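Local coordinates for uncharacterized protein (Trypanosoma brucei, PDB 2Q0X) that is of unknown function but adopts an alpha/beta-hydrolase fold and is named as a paraflagellar rod component, at residues I139-V144 against M230-V235; C145-P150 against V204-I209; Y264-C269 against E280-A285. All blocks are in the same frame, centred on the assembly; numbering follows the deposited sequence.

The three contacts lie at and beyond the ends of the last strands of one alpha/beta-hydrolase sheet. Contact 1 pairs the neighbouring strands 135-143 and 227-232. Contact 2 lies within the chain loop that this pairing closes; it joins the continuation of the first strand to helix 200-209, with its centre about 12 Å from that of contact 1. Contact 3 follows in sequence and joins the exit of strand 260-264 to helix 280-299, centred about 9 Å from contact 1 and about 21 Å from contact 2. Trp205 packs against Val144 and Leu231, and Asp267 bonds to His141. Contact 1 thus joins the helices between strands 135-143 and 227-232 to the C-terminal helix.

Contact 1: I139-V144 against M230-V235; sequences ILHGVV and MLAHNV
His141, Gly142 and Val143 pair in parallel with Met230, Leu231 and Ala232, joining strands 135-143 and 227-232 inside the central sheet. The strand axes approach to 4.8 Å, with 10° between their directions. Four backbone bonds hold the ladder. Met230 N donates to Leu140 O at 2.7 Å, and Met230 O accepts from Gly142 N at 2.9 Å; Ala232 repeats the pattern, donating to Gly142 O and accepting from Val144 N.

His141 CG, anti to the backbone N (chi1 -177°), brings one face of the imidazole over Met230 O. His141 CD2 lies 3.7 Å from Met230 CB, the two side chains crossing at about a right angle. Further back, Met230 SD meets Ile139 CG2 at 3.6 Å. The NE2 of His141 bonds outside the pair, to Asp267.

In the canonical alpha/beta-hydrolase order these are the sixth and seventh strands, and in many relatives the loop after the seventh carries a catalytic acid, a role not known for residues 233-235 here. On the face of Leu231, its CD2 lies 4.2 Å from Val144 CG1, and Trp205 of helix 200-209 packs on both residues. Past the ladder, one water donates to Val144 O and accepts from Asn234 N. His233 CB lies 3.3 Å from Val144 O, while His233 ND1 bonds to Asn234 O from 53° above the carbonyl plane.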
ATOM      1  N   ILE A 139     -18.158   7.816  11.167  1.00 22.31           N
ATOM      2  CA  ILE A 139     -17.297   7.778  12.342  1.00 22.43           C
ATOM      3  C   ILE A 139     -15.956   8.374  11.955  1.00 22.47           C
ATOM      4  O   ILE A 139     -15.321   7.894  11.031  1.00 22.26           O
ATOM      5  CB  ILE A 139     -17.064   6.306  12.849  1.00 22.43           C
ATOM      6  CG1 ILE A 139     -18.389   5.606  13.172  1.00 22.40           C
ATOM      7  CG2 ILE A 139     -16.076   6.297  14.030  1.00 22.10           C
ATOM      8  CD1 ILE A 139     -18.388   4.079  12.925  1.00 22.44           C
ATOM      9  N   LEU A 140     -15.516   9.392  12.678  1.00 23.00           N
ATOM     10  CA  LEU A 140     -14.250  10.027  12.374  1.00 23.67           C
ATOM     11  C   LEU A 140     -13.375  10.075  13.611  1.00 23.91           C
ATOM     12  O   LEU A 140     -13.816  10.472  14.684  1.00 23.92           O
ATOM     13  CB  LEU A 140     -14.457  11.447  11.833  1.00 23.59           C
ATOM     14  CG  LEU A 140     -15.434  11.645  10.665  1.00 24.39           C
ATOM     15  CD1 LEU A 140     -15.688  13.125  10.400  1.00 23.64           C
ATOM     16  CD2 LEU A 140     -14.969  10.938   9.452  1.00 25.06           C
ATOM     17  N   HIS A 141     -12.123   9.671  13.443  1.00 24.67           N
ATOM     18  CA  HIS A 141     -11.123   9.740  14.509  1.00 24.66           C
ATOM     19  C   HIS A 141     -10.080  10.754  14.133  1.00 24.81           C
ATOM     20  O   HIS A 141      -9.633  10.810  12.981  1.00 24.51           O
ATOM     21  CB  HIS A 141     -10.474   8.376  14.788  1.00 24.69           C
ATOM     22  CG  HIS A 141      -9.488   8.393  15.922  1.00 24.98           C
ATOM     23  ND1 HIS A 141      -8.204   8.876  15.783  1.00 25.28           N
ATOM     24  CD2 HIS A 141      -9.606   8.010  17.215  1.00 25.06           C
ATOM     25  CE1 HIS A 141      -7.570   8.774  16.937  1.00 25.80           C
ATOM     26  NE2 HIS A 141      -8.401   8.260  17.825  1.00 26.32           N
ATOM     27  N   GLY A 142      -9.696  11.557  15.126  1.00 25.09           N
ATOM     28  CA  GLY A 142      -8.556  12.429  14.983  1.00 25.25           C
ATOM     29  C   GLY A 142      -7.841  12.739  16.276  1.00 25.49           C
ATOM     30  O   GLY A 142      -8.439  12.759  17.362  1.00 25.89           O
ATOM     31  N   VAL A 143      -6.542  12.975  16.140  1.00 25.53           N
ATOM     32  CA  VAL A 143      -5.714  13.518  17.205  1.00 25.43           C
ATOM     33  C   VAL A 143      -5.654  15.014  17.008  1.00 25.48           C
ATOM     34  O   VAL A 143      -5.377  15.492  15.920  1.00 25.46           O
ATOM     35  CB  VAL A 143      -4.292  12.966  17.159  1.00 25.46           C
ATOM     36  CG1 VAL A 143      -3.440  13.580  18.311  1.00 25.18           C
ATOM     37  CG2 VAL A 143      -4.315  11.416  17.186  1.00 25.37           C
ATOM     38  N   VAL A 144      -5.903  15.756  18.071  1.00 25.71           N
ATOM     39  CA  VAL A 144      -5.923  17.215  17.995  1.00 26.01           C
ATOM     40  C   VAL A 144      -4.824  17.799  18.887  1.00 26.23           C
ATOM     41  O   VAL A 144      -4.396  17.160  19.843  1.00 25.77           O
ATOM     42  CB  VAL A 144      -7.297  17.773  18.418  1.00 25.62           C
ATOM     43  CG1 VAL A 144      -8.349  17.317  17.449  1.00 25.68           C
ATOM     44  CG2 VAL A 144      -7.655  17.330  19.855  1.00 25.56           C
ATOM     45  N   MET A 230     -14.403  10.889  17.312  1.00 30.51           N
ATOM     46  CA  MET A 230     -13.510  10.259  18.270  1.00 30.27           C
ATOM     47  C   MET A 230     -12.254  11.089  18.351  1.00 30.06           C
ATOM     48  O   MET A 230     -11.470  11.123  17.426  1.00 30.36           O
ATOM     49  CB  MET A 230     -13.184   8.833  17.842  1.00 30.25           C
ATOM     50  CG  MET A 230     -14.412   7.959  17.638  1.00 29.94           C
ATOM     51  SD  MET A 230     -13.970   6.353  16.962  1.00 30.56           S
ATOM     52  CE  MET A 230     -13.258   5.575  18.419  1.00 27.14           C
ATOM     53  N   LEU A 231     -12.087  11.770  19.477  1.00 30.08           N
ATOM     54  CA  LEU A 231     -10.998  12.709  19.673  1.00 29.92           C
ATOM     55  C   LEU A 231      -9.966  12.170  20.682  1.00 29.89           C
ATOM     56  O   LEU A 231     -10.329  11.607  21.715  1.00 29.48           O
ATOM     57  CB  LEU A 231     -11.559  14.054  20.135  1.00 29.49           C
ATOM     58  CG  LEU A 231     -12.565  14.681  19.171  1.00 29.51           C
ATOM     59  CD1 LEU A 231     -13.222  15.907  19.745  1.00 28.13           C
ATOM     60  CD2 LEU A 231     -11.855  14.991  17.833  1.00 29.39           C
ATOM     61  N   ALA A 232      -8.694  12.332  20.321  1.00 29.96           N
ATOM     62  CA  ALA A 232      -7.561  12.019  21.167  1.00 30.58           C
ATOM     63  C   ALA A 232      -6.571  13.181  21.110  1.00 30.87           C
ATOM     64  O   ALA A 232      -6.636  14.009  20.216  1.00 30.89           O
ATOM     65  CB  ALA A 232      -6.891  10.742  20.691  1.00 30.29           C
ATOM     66  N   HIS A 233      -5.659  13.232  22.077  1.00 31.65           N
ATOM     67  CA  HIS A 233      -4.575  14.221  22.080  1.00 32.00           C
ATOM     68  C   HIS A 233      -3.427  13.707  22.925  1.00 32.09           C
ATOM     69  O   HIS A 233      -3.647  12.882  23.804  1.00 32.33           O
ATOM     70  CB  HIS A 233      -5.086  15.553  22.635  1.00 32.13           C
ATOM     71  CG  HIS A 233      -5.633  15.464  24.030  1.00 33.05           C
ATOM     72  ND1 HIS A 233      -4.838  15.585  25.158  1.00 32.83           N
ATOM     73  CD2 HIS A 233      -6.901  15.289  24.482  1.00 33.58           C
ATOM     74  CE1 HIS A 233      -5.590  15.472  26.239  1.00 32.87           C
ATOM     75  NE2 HIS A 233      -6.846  15.301  25.859  1.00 33.73           N
ATOM     76  N   ASN A 234      -2.208  14.180  22.654  1.00 32.12           N
ATOM     77  CA  ASN A 234      -1.055  13.897  23.519  1.00 32.04           C
ATOM     78  C   ASN A 234      -1.327  14.410  24.931  1.00 32.21           C
ATOM     79  O   ASN A 234      -1.996  15.428  25.110  1.00 32.16           O
ATOM     80  CB  ASN A 234       0.233  14.534  22.972  1.00 31.81           C
ATOM     81  CG  ASN A 234       1.455  14.249  23.850  1.00 32.16           C
ATOM     82  OD1 ASN A 234       1.916  15.116  24.585  1.00 31.48           O
ATOM     83  ND2 ASN A 234       1.971  13.023  23.782  1.00 31.72           N
ATOM     84  N   VAL A 235      -0.786  13.709  25.922  1.00 32.37           N
ATOM     85  CA  VAL A 235      -1.009  14.012  27.337  1.00 32.53           C
ATOM     86  C   VAL A 235      -0.616  15.444  27.753  1.00 32.62           C
ATOM     87  O   VAL A 235      -1.127  15.964  28.744  1.00 32.65           O
ATOM     88  CB  VAL A 235      -0.263  12.964  28.241  1.00 32.62           C
ATOM     89  CG1 VAL A 235       1.255  12.991  27.997  1.00 32.53           C
ATOM     90  CG2 VAL A 235      -0.580  13.179  29.725  1.00 32.64           C
TER
HETATM   91  O   HOH W   1      -1.880  16.265  20.774  1.00 48.15           O

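Contact 2: C145-P150 against V204-I209; sequences CDPENP and VWNPCI
Pro147 packs against Trp205, Asn206 and, one turn after Trp205, Ile209 of helix 200-209, and this one ring accounts for most of the tight part of a small interface (176 Å² summed over both sides). Its CG lies 4.0 Å from Trp205 CD1 and also 4.1 Å from Ile209 CB, with both Ile209 branches equally near. Pro147 CB comes to 3.3 Å from Asn206 OD1, the two side chains sliding past each other in opposite directions; that oxygen is bonded to Gln201 NE2.

The indole swings to the loop with its CG anti to the backbone N (chi1 -158°). Cys145 O approaches Trp205 CD1 at 3.3 Å, but the angle at the neighbouring NE1 is too poor for a hydrogen bond, and NE1 is bonded instead to Tyr237 OH. Ile209 CG1 lies over one indole face, displaced toward the rim.

The outer side is looser. A type I turn runs from Asp146 to Asn149, reinforced by an Asx turn in which Glu148 N donates to Asp146 OD1 at 3.0 Å from 41° above the carboxylate plane. Glu148 and Pro150 are exposed, and the Glu148 carboxylate makes a long, weak ion pair with Arg210. The helix kinks at Pro207, whose N has no bond to the preceding turn. The contact belongs to the segment between the sixth and seventh strands, the place where many alpha/beta hydrolases insert extra helices.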
ATOM      1  N   CYS A 145      -4.383  19.007  18.545  1.00 26.62           N
ATOM      2  CA  CYS A 145      -3.443  19.773  19.359  1.00 27.01           C
ATOM      3  C   CYS A 145      -3.984  21.194  19.619  1.00 27.57           C
ATOM      4  O   CYS A 145      -5.031  21.577  19.110  1.00 27.78           O
ATOM      5  CB  CYS A 145      -2.096  19.834  18.648  1.00 26.76           C
ATOM      6  SG  CYS A 145      -2.137  20.713  17.079  1.00 26.87           S
ATOM      7  N   ASP A 146      -3.260  21.971  20.414  1.00 28.41           N
ATOM      8  CA  ASP A 146      -3.588  23.376  20.632  1.00 29.01           C
ATOM      9  C   ASP A 146      -3.561  24.123  19.291  1.00 29.48           C
ATOM     10  O   ASP A 146      -2.572  24.056  18.591  1.00 29.45           O
ATOM     11  CB  ASP A 146      -2.594  24.006  21.619  1.00 29.09           C
ATOM     12  CG  ASP A 146      -3.039  25.377  22.128  1.00 29.29           C
ATOM     13  OD1 ASP A 146      -3.720  26.137  21.404  1.00 28.99           O
ATOM     14  OD2 ASP A 146      -2.695  25.704  23.278  1.00 30.90           O
ATOM     15  N   PRO A 147      -4.658  24.824  18.931  1.00 30.25           N
ATOM     16  CA  PRO A 147      -4.701  25.613  17.689  1.00 30.72           C
ATOM     17  C   PRO A 147      -3.605  26.673  17.561  1.00 31.49           C
ATOM     18  O   PRO A 147      -3.254  27.054  16.440  1.00 31.21           O
ATOM     19  CB  PRO A 147      -6.073  26.286  17.747  1.00 30.61           C
ATOM     20  CG  PRO A 147      -6.883  25.436  18.630  1.00 30.51           C
ATOM     21  CD  PRO A 147      -5.948  24.879  19.651  1.00 30.30           C
ATOM     22  N   GLU A 148      -3.075  27.129  18.700  1.00 32.41           N
ATOM     23  CA  GLU A 148      -1.998  28.109  18.720  1.00 33.38           C
ATOM     24  C   GLU A 148      -0.619  27.489  18.509  1.00 33.96           C
ATOM     25  O   GLU A 148       0.381  28.201  18.525  1.00 33.96           O
ATOM     26  CB  GLU A 148      -2.037  28.922  20.025  1.00 33.72           C
ATOM     27  CG  GLU A 148      -3.360  29.670  20.239  1.00 34.61           C
ATOM     28  CD  GLU A 148      -3.800  30.481  19.014  1.00 36.13           C
ATOM     29  OE1 GLU A 148      -2.939  31.196  18.436  1.00 37.09           O
ATOM     30  OE2 GLU A 148      -5.001  30.407  18.634  1.00 36.89           O
ATOM     31  N   ASN A 149      -0.576  26.169  18.328  1.00 34.67           N
ATOM     32  CA  ASN A 149       0.583  25.481  17.770  1.00 35.33           C
ATOM     33  C   ASN A 149       1.036  26.191  16.481  1.00 35.72           C
ATOM     34  O   ASN A 149       0.209  26.545  15.662  1.00 35.50           O
ATOM     35  CB  ASN A 149       0.189  24.031  17.487  1.00 35.55           C
ATOM     36  CG  ASN A 149       1.343  23.169  17.067  1.00 36.19           C
ATOM     37  OD1 ASN A 149       1.839  23.261  15.938  1.00 36.76           O
ATOM     38  ND2 ASN A 149       1.746  22.271  17.960  1.00 37.13           N
ATOM     39  N   PRO A 150       2.355  26.396  16.295  1.00 36.54           N
ATOM     40  CA  PRO A 150       2.799  27.205  15.144  1.00 37.11           C
ATOM     41  C   PRO A 150       2.377  26.674  13.756  1.00 37.67           C
ATOM     42  O   PRO A 150       2.407  27.426  12.780  1.00 37.68           O
ATOM     43  CB  PRO A 150       4.330  27.217  15.290  1.00 37.05           C
ATOM     44  CG  PRO A 150       4.643  26.035  16.142  1.00 36.87           C
ATOM     45  CD  PRO A 150       3.493  25.904  17.090  1.00 36.45           C
ATOM     46  N   VAL A 204     -12.780  20.403  12.524  1.00 37.88           N
ATOM     47  CA  VAL A 204     -13.573  20.568  13.745  1.00 37.73           C
ATOM     48  C   VAL A 204     -12.882  21.412  14.831  1.00 38.00           C
ATOM     49  O   VAL A 204     -13.446  22.389  15.306  1.00 38.33           O
ATOM     50  CB  VAL A 204     -13.967  19.180  14.321  1.00 37.60           C
ATOM     51  CG1 VAL A 204     -14.575  19.298  15.711  1.00 37.56           C
ATOM     52  CG2 VAL A 204     -14.932  18.462  13.386  1.00 36.89           C
ATOM     53  N   TRP A 205     -11.670  21.048  15.206  1.00 37.93           N
ATOM     54  CA  TRP A 205     -11.042  21.603  16.395  1.00 37.73           C
ATOM     55  C   TRP A 205     -10.760  23.091  16.251  1.00 37.88           C
ATOM     56  O   TRP A 205     -11.261  23.913  17.037  1.00 37.26           O
ATOM     57  CB  TRP A 205      -9.745  20.854  16.717  1.00 37.55           C
ATOM     58  CG  TRP A 205      -9.330  20.986  18.143  1.00 37.10           C
ATOM     59  CD1 TRP A 205      -8.275  21.681  18.616  1.00 36.87           C
ATOM     60  CD2 TRP A 205      -9.985  20.408  19.280  1.00 36.87           C
ATOM     61  NE1 TRP A 205      -8.218  21.577  19.986  1.00 37.36           N
ATOM     62  CE2 TRP A 205      -9.261  20.800  20.420  1.00 36.86           C
ATOM     63  CE3 TRP A 205     -11.112  19.590  19.443  1.00 36.97           C
ATOM     64  CZ2 TRP A 205      -9.622  20.405  21.714  1.00 37.24           C
ATOM     65  CZ3 TRP A 205     -11.476  19.190  20.725  1.00 36.79           C
ATOM     66  CH2 TRP A 205     -10.729  19.595  21.846  1.00 37.31           C
ATOM     67  N   ASN A 206      -9.957  23.426  15.245  1.00 37.85           N
ATOM     68  CA  ASN A 206      -9.633  24.825  14.958  1.00 38.08           C
ATOM     69  C   ASN A 206     -10.853  25.731  14.791  1.00 38.08           C
ATOM     70  O   ASN A 206     -10.985  26.708  15.522  1.00 38.16           O
ATOM     71  CB  ASN A 206      -8.681  24.910  13.746  1.00 38.19           C
ATOM     72  CG  ASN A 206      -7.265  24.467  14.085  1.00 38.36           C
ATOM     73  OD1 ASN A 206      -6.931  24.221  15.254  1.00 38.49           O
ATOM     74  ND2 ASN A 206      -6.412  24.386  13.068  1.00 39.46           N
ATOM     75  N   PRO A 207     -11.758  25.419  13.845  1.00 38.26           N
ATOM     76  CA  PRO A 207     -12.924  26.306  13.696  1.00 38.46           C
ATOM     77  C   PRO A 207     -13.839  26.399  14.916  1.00 38.75           C
ATOM     78  O   PRO A 207     -14.420  27.450  15.147  1.00 38.46           O
ATOM     79  CB  PRO A 207     -13.668  25.720  12.491  1.00 38.43           C
ATOM     80  CG  PRO A 207     -13.122  24.322  12.328  1.00 37.93           C
ATOM     81  CD  PRO A 207     -11.762  24.325  12.857  1.00 38.23           C
ATOM     82  N   CYS A 208     -13.967  25.323  15.693  1.00 39.15           N
ATOM     83  CA  CYS A 208     -14.816  25.362  16.884  1.00 39.67           C
ATOM     84  C   CYS A 208     -14.204  26.240  17.970  1.00 40.11           C
ATOM     85  O   CYS A 208     -14.881  27.071  18.534  1.00 39.89           O
ATOM     86  CB  CYS A 208     -15.068  23.967  17.457  1.00 39.65           C
ATOM     87  SG  CYS A 208     -16.366  23.025  16.663  1.00 39.33           S
ATOM     88  N   ILE A 209     -12.921  26.031  18.273  1.00 40.84           N
ATOM     89  CA  ILE A 209     -12.214  26.865  19.270  1.00 41.16           C
ATOM     90  C   ILE A 209     -12.161  28.346  18.840  1.00 41.34           C
ATOM     91  O   ILE A 209     -12.236  29.251  19.685  1.00 41.48           O
ATOM     92  CB  ILE A 209     -10.762  26.352  19.525  1.00 41.37           C
ATOM     93  CG1 ILE A 209     -10.742  24.880  19.999  1.00 41.99           C
ATOM     94  CG2 ILE A 209     -10.009  27.255  20.530  1.00 40.72           C
ATOM     95  CD1 ILE A 209     -11.612  24.583  21.208  1.00 42.50           C
TER

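Contact 3: Y264-C269 against E280-A285; sequences YFNDTC and ESEHVA
Glu282, Phe265 and His283 have the most surface buried in this contact, where the chain leaving strand 260-264 meets the first turns of helix 280-299. The Glu282 chain is extended beyond CG toward the loop. There its carboxylate meets the backbone of Asn266: OE1 accepts from Asn266 N at 2.9 Å through the syn lone pair. Asn266 ND2 is also set against Glu282 OE2, but the bond is modelled very short and its detail is doubtful.

Phe265 packs against Glu282 and His283. Its CD2 touches Glu282 CB at 3.7 Å, and Glu282 O lies at the ring edge, 3.6 Å from Phe265 CE2. Against His283 the phenyl ring is oblique, with centroids 5.0 Å apart and planes at 65°. It also touches Met230 of strand 227-232.

His283 reaches Asp267 tip to tip. NE2 donates to the syn lone pair of Asp267 OD1 at 2.7 Å, while the carboxylate and imidazole planes are 36° apart and the oxygen sits 21° out of the ring plane. A second bond from the same NE2 to Asp267 OD2, at 3.1 Å, is weak. Both groups have further partners: Asp267 OD1 accepts from Ala279 N, Asp267 OD2 is bonded to His141 NE2, and His283 ND1 to Tyr56 OH.

The bond joins an aspartate just past the last strand of the main sheet to a histidine in the helix that follows. Many alpha/beta hydrolases place their catalytic histidine after this strand, but no such role is established here.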
ATOM      1  N   TYR A 264     -14.039  11.452  23.791  1.00 32.46           N
ATOM      2  CA  TYR A 264     -12.611  11.566  23.998  1.00 32.79           C
ATOM      3  C   TYR A 264     -12.012  10.202  24.399  1.00 32.70           C
ATOM      4  O   TYR A 264     -12.623   9.437  25.151  1.00 31.75           O
ATOM      5  CB  TYR A 264     -12.341  12.641  25.057  1.00 33.17           C
ATOM      6  CG  TYR A 264     -12.642  14.028  24.522  1.00 33.51           C
ATOM      7  CD1 TYR A 264     -13.920  14.579  24.615  1.00 34.17           C
ATOM      8  CD2 TYR A 264     -11.658  14.762  23.875  1.00 34.04           C
ATOM      9  CE1 TYR A 264     -14.197  15.857  24.093  1.00 34.24           C
ATOM     10  CE2 TYR A 264     -11.919  16.029  23.355  1.00 34.06           C
ATOM     11  CZ  TYR A 264     -13.183  16.573  23.476  1.00 33.86           C
ATOM     12  OH  TYR A 264     -13.421  17.814  22.944  1.00 33.97           O
ATOM     13  N   PHE A 265     -10.834   9.902  23.848  1.00 32.78           N
ATOM     14  CA  PHE A 265     -10.182   8.607  24.039  1.00 33.07           C
ATOM     15  C   PHE A 265      -8.784   8.772  24.609  1.00 33.15           C
ATOM     16  O   PHE A 265      -8.059   9.706  24.248  1.00 33.17           O
ATOM     17  CB  PHE A 265     -10.183   7.826  22.722  1.00 33.02           C
ATOM     18  CG  PHE A 265     -11.571   7.552  22.232  1.00 33.66           C
ATOM     19  CD1 PHE A 265     -12.303   8.547  21.590  1.00 33.33           C
ATOM     20  CD2 PHE A 265     -12.190   6.339  22.498  1.00 34.11           C
ATOM     21  CE1 PHE A 265     -13.604   8.319  21.193  1.00 33.35           C
ATOM     22  CE2 PHE A 265     -13.490   6.112  22.101  1.00 33.97           C
ATOM     23  CZ  PHE A 265     -14.195   7.107  21.441  1.00 33.87           C
ATOM     24  N   ASN A 266      -8.408   7.849  25.494  1.00 33.17           N
ATOM     25  CA  ASN A 266      -7.110   7.889  26.159  1.00 33.31           C
ATOM     26  C   ASN A 266      -6.028   7.215  25.304  1.00 33.28           C
ATOM     27  O   ASN A 266      -5.201   6.477  25.813  1.00 33.24           O
ATOM     28  CB  ASN A 266      -7.207   7.239  27.556  1.00 33.52           C
ATOM     29  CG  ASN A 266      -8.243   7.919  28.442  1.00 34.04           C
ATOM     30  OD1 ASN A 266      -8.134   9.104  28.745  1.00 34.57           O
ATOM     31  ND2 ASN A 266      -9.269   7.174  28.838  1.00 34.44           N
ATOM     32  N   ASP A 267      -6.042   7.494  24.003  1.00 33.32           N
ATOM     33  CA  ASP A 267      -5.010   7.041  23.080  1.00 33.18           C
ATOM     34  C   ASP A 267      -3.668   7.605  23.500  1.00 33.16           C
ATOM     35  O   ASP A 267      -3.587   8.743  23.920  1.00 33.27           O
ATOM     36  CB  ASP A 267      -5.315   7.543  21.659  1.00 33.36           C
ATOM     37  CG  ASP A 267      -6.582   6.939  21.075  1.00 32.78           C
ATOM     38  OD1 ASP A 267      -7.130   5.985  21.651  1.00 32.91           O
ATOM     39  OD2 ASP A 267      -7.030   7.426  20.032  1.00 33.99           O
ATOM     40  N   THR A 268      -2.611   6.816  23.382  1.00 32.96           N
ATOM     41  CA  THR A 268      -1.264   7.357  23.523  1.00 32.82           C
ATOM     42  C   THR A 268      -0.853   7.931  22.161  1.00 32.85           C
ATOM     43  O   THR A 268      -0.881   7.231  21.145  1.00 32.74           O
ATOM     44  CB  THR A 268      -0.288   6.291  24.001  1.00 32.77           C
ATOM     45  OG1 THR A 268      -0.842   5.660  25.160  1.00 32.00           O
ATOM     46  CG2 THR A 268       1.076   6.906  24.322  1.00 32.96           C
ATOM     47  N   CYS A 269      -0.519   9.219  22.152  1.00 32.85           N
ATOM     48  CA  CYS A 269      -0.165   9.934  20.936  1.00 32.79           C
ATOM     49  C   CYS A 269       1.191  10.591  21.094  1.00 32.75           C
ATOM     50  O   CYS A 269       1.545  11.014  22.189  1.00 32.98           O
ATOM     51  CB  CYS A 269      -1.219  11.001  20.635  1.00 32.68           C
ATOM     52  SG  CYS A 269      -2.930  10.382  20.648  1.00 32.58           S
ATOM     53  N   GLU A 280      -7.722   0.641  23.026  1.00 32.15           N
ATOM     54  CA  GLU A 280      -8.368  -0.349  22.172  1.00 32.46           C
ATOM     55  C   GLU A 280      -9.792  -0.660  22.615  1.00 32.16           C
ATOM     56  O   GLU A 280     -10.721  -0.661  21.807  1.00 32.22           O
ATOM     57  CB  GLU A 280      -7.525  -1.626  22.108  1.00 32.63           C
ATOM     58  CG  GLU A 280      -6.159  -1.427  21.432  1.00 33.27           C
ATOM     59  CD  GLU A 280      -5.275  -2.666  21.488  1.00 33.45           C
ATOM     60  OE1 GLU A 280      -4.929  -3.139  22.612  1.00 35.24           O
ATOM     61  OE2 GLU A 280      -4.912  -3.162  20.404  1.00 34.46           O
ATOM     62  N   SER A 281      -9.955  -0.887  23.903  1.00 32.00           N
ATOM     63  CA  SER A 281     -11.243  -1.244  24.487  1.00 32.03           C
ATOM     64  C   SER A 281     -12.250  -0.088  24.418  1.00 31.54           C
ATOM     65  O   SER A 281     -13.451  -0.317  24.266  1.00 31.22           O
ATOM     66  CB  SER A 281     -11.044  -1.635  25.955  1.00 32.04           C
ATOM     67  OG  SER A 281     -11.605  -2.908  26.225  1.00 33.93           O
ATOM     68  N   GLU A 282     -11.758   1.139  24.599  1.00 31.26           N
ATOM     69  CA  GLU A 282     -12.591   2.341  24.484  1.00 31.22           C
ATOM     70  C   GLU A 282     -13.105   2.519  23.049  1.00 30.80           C
ATOM     71  O   GLU A 282     -14.296   2.733  22.858  1.00 30.62           O
ATOM     72  CB  GLU A 282     -11.823   3.600  24.900  1.00 31.23           C
ATOM     73  CG  GLU A 282     -11.444   3.685  26.396  1.00 31.58           C
ATOM     74  CD  GLU A 282     -10.576   4.916  26.693  1.00 31.80           C
ATOM     75  OE1 GLU A 282     -10.420   5.770  25.781  1.00 32.94           O
ATOM     76  OE2 GLU A 282     -10.051   5.030  27.823  1.00 32.50           O
ATOM     77  N   HIS A 283     -12.214   2.410  22.058  1.00 30.33           N
ATOM     78  CA  HIS A 283     -12.604   2.518  20.634  1.00 30.12           C
ATOM     79  C   HIS A 283     -13.664   1.482  20.273  1.00 30.05           C
ATOM     80  O   HIS A 283     -14.686   1.819  19.695  1.00 30.20           O
ATOM     81  CB  HIS A 283     -11.422   2.307  19.694  1.00 29.92           C
ATOM     82  CG  HIS A 283     -10.463   3.454  19.630  1.00 29.89           C
ATOM     83  ND1 HIS A 283      -9.960   3.921  18.438  1.00 29.77           N
ATOM     84  CD2 HIS A 283      -9.879   4.194  20.601  1.00 30.20           C
ATOM     85  CE1 HIS A 283      -9.129   4.923  18.677  1.00 30.25           C
ATOM     86  NE2 HIS A 283      -9.061   5.109  19.981  1.00 29.61           N
ATOM     87  N   VAL A 284     -13.423   0.224  20.610  1.00 29.67           N
ATOM     88  CA  VAL A 284     -14.354  -0.831  20.225  1.00 29.72           C
ATOM     89  C   VAL A 284     -15.732  -0.581  20.843  1.00 29.73           C
ATOM     90  O   VAL A 284     -16.755  -0.637  20.157  1.00 29.68           O
ATOM     91  CB  VAL A 284     -13.818  -2.227  20.606  1.00 29.65           C
ATOM     92  CG1 VAL A 284     -14.919  -3.293  20.506  1.00 29.60           C
ATOM     93  CG2 VAL A 284     -12.624  -2.587  19.714  1.00 29.43           C
ATOM     94  N   ALA A 285     -15.736  -0.296  22.141  1.00 29.67           N
ATOM     95  CA  ALA A 285     -16.956  -0.056  22.889  1.00 29.73           C
ATOM     96  C   ALA A 285     -17.732   1.170  22.380  1.00 29.67           C
ATOM     97  O   ALA A 285     -18.941   1.108  22.252  1.00 29.70           O
ATOM     98  CB  ALA A 285     -16.645   0.082  24.368  1.00 29.41           C
TER